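Local coordinates for protein polysaccharide deacetylase (Streptococcus pyogenes, PDB 6DQ3) that removes N-acetyl groups from the cell wall linkage unit of streptococcal rhamnopolysaccharides, as a zinc-dependent deacetylase of the carbohydrate esterase 4 family, at residues Q42-K45 and Y50-S53. Residues are numbered along the deposited sequence; the frame is centred on the assembly and turned at random.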
loop_
_atom_site.group_PDB
_atom_site.type_symbol
_atom_site.label_atom_id
_atom_site.label_comp_id
_atom_site.label_asym_id
_atom_site.label_seq_id
_atom_site.Cartn_x
_atom_site.Cartn_y
_atom_site.Cartn_z
ATOM N N GLN A 42 6.849 -2.465 -16.475
ATOM C CA GLN A 42 7.631 -2.117 -17.651
ATOM C C GLN A 42 7.112 -0.836 -18.294
ATOM O O GLN A 42 7.892 0.052 -18.655
ATOM C CB GLN A 42 7.602 -3.268 -18.655
ATOM C CG GLN A 42 8.371 -2.996 -19.934
ATOM C CD GLN A 42 8.165 -4.086 -20.972
ATOM O OE1 GLN A 42 7.238 -4.888 -20.868
ATOM N NE2 GLN A 42 9.029 -4.120 -21.979
ATOM N N LYS A 43 5.789 -0.724 -18.442
ATOM C CA LYS A 43 5.214 0.446 -19.099
ATOM C C LYS A 43 5.383 1.700 -18.246
ATOM O O LYS A 43 5.652 2.784 -18.778
ATOM C CB LYS A 43 3.741 0.187 -19.412
ATOM C CG LYS A 43 3.069 1.251 -20.257
ATOM C CD LYS A 43 3.554 1.248 -21.695
ATOM C CE LYS A 43 3.024 2.470 -22.426
ATOM N NZ LYS A 43 3.207 2.373 -23.900
ATOM N N MET A 44 5.231 1.578 -16.925
ATOM C CA MET A 44 5.488 2.722 -16.055
ATOM C C MET A 44 6.940 3.171 -16.162
ATOM O O MET A 44 7.225 4.374 -16.215
ATOM C CB MET A 44 5.147 2.376 -14.608
ATOM C CG MET A 44 3.664 2.196 -14.342
ATOM S SD MET A 44 3.327 1.839 -12.611
ATOM C CE MET A 44 2.244 0.419 -12.769
ATOM N N LYS A 45 7.875 2.218 -16.196
ATOM C CA LYS A 45 9.288 2.567 -16.285
ATOM C C LYS A 45 9.589 3.266 -17.605
ATOM O O LYS A 45 10.265 4.303 -17.634
ATOM C CB LYS A 45 10.140 1.306 -16.131
ATOM C CG LYS A 45 11.594 1.566 -15.746
ATOM C CD LYS A 45 11.695 2.003 -14.284
ATOM C CE LYS A 45 13.141 2.136 -13.813
ATOM N NZ LYS A 45 13.208 2.586 -12.391
ATOM N N TYR A 50 8.509 7.826 -11.594
ATOM C CA TYR A 50 9.288 7.800 -10.360
ATOM C C TYR A 50 8.455 7.101 -9.291
ATOM O O TYR A 50 7.304 7.478 -9.052
ATOM C CB TYR A 50 9.630 9.241 -9.955
ATOM C CG TYR A 50 10.478 9.424 -8.717
ATOM C CD1 TYR A 50 9.946 9.231 -7.448
ATOM C CD2 TYR A 50 11.801 9.835 -8.816
ATOM C CE1 TYR A 50 10.723 9.408 -6.312
ATOM C CE2 TYR A 50 12.580 10.020 -7.688
ATOM C CZ TYR A 50 12.038 9.805 -6.439
ATOM O OH TYR A 50 12.821 9.992 -5.321
ATOM N N PHE A 51 9.029 6.076 -8.666
ATOM C CA PHE A 51 8.311 5.254 -7.698
ATOM C C PHE A 51 8.556 5.782 -6.289
ATOM O O PHE A 51 9.694 5.790 -5.809
ATOM C CB PHE A 51 8.752 3.793 -7.820
ATOM C CG PHE A 51 8.478 3.197 -9.172
ATOM C CD1 PHE A 51 7.220 2.709 -9.479
ATOM C CD2 PHE A 51 9.476 3.121 -10.131
ATOM C CE1 PHE A 51 6.954 2.173 -10.720
ATOM C CE2 PHE A 51 9.217 2.576 -11.376
ATOM C CZ PHE A 51 7.957 2.103 -11.671
ATOM N N LEU A 52 7.487 6.202 -5.624
ATOM C CA LEU A 52 7.606 6.930 -4.373
ATOM C C LEU A 52 7.590 6.013 -3.156
ATOM O O LEU A 52 6.956 4.956 -3.154
ATOM C CB LEU A 52 6.462 7.937 -4.244
ATOM C CG LEU A 52 6.255 8.908 -5.403
ATOM C CD1 LEU A 52 4.841 9.475 -5.346
ATOM C CD2 LEU A 52 7.296 10.008 -5.352
ATOM N N SER A 53 8.298 6.450 -2.102
ATOM C CA SER A 53 8.160 5.915 -0.756
ATOM C C SER A 53 7.080 6.680 0.000
ATOM O O SER A 53 6.694 7.786 -0.400
ATOM C CB SER A 53 9.480 6.036 -0.005
ATOM O OG SER A 53 9.715 7.390 0.347
#
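The phenyl ring of F51 pushes its far end between the side chains of M44 and K45, successive residues on helix 34-46. K45 lies at one edge, its CD 3.9 Å from F51 CE2 and close to the ring plane. On the M44 side, CB approaches F51 CZ obliquely at 4.1 Å. The sulfur adds a Met-aromatic contact at the ring edge, M44 SD sitting 5.4 Å from the ring centroid. K45 bends about its CB-CG bond (chi2 73°), which brings CD to the ring edge; NZ stays beside F51 CE2 while reaching the carbonyl oxygens of Y94 and D95 by weak hydrogen bonds. M44 also packs on L12 of strand 8-14 and L224 of helix 221-228, while F51 rests on V72 and L74 of strand 71-77. The setting is a beta-alpha-beta crossover, in which helix 34-46 links strand 8-14 to strand 50-51, with strand 71-77 lying between them in the sheet. Across the two segments the attraction is probably mostly dispersion, with the sulfur perhaps adding a modest electrostatic term by facing the positively polarised ring hydrogens; the lysine ammonium, beside the rim without cation-pi geometry, is probably held mainly by its weak bonds to backbone oxygens.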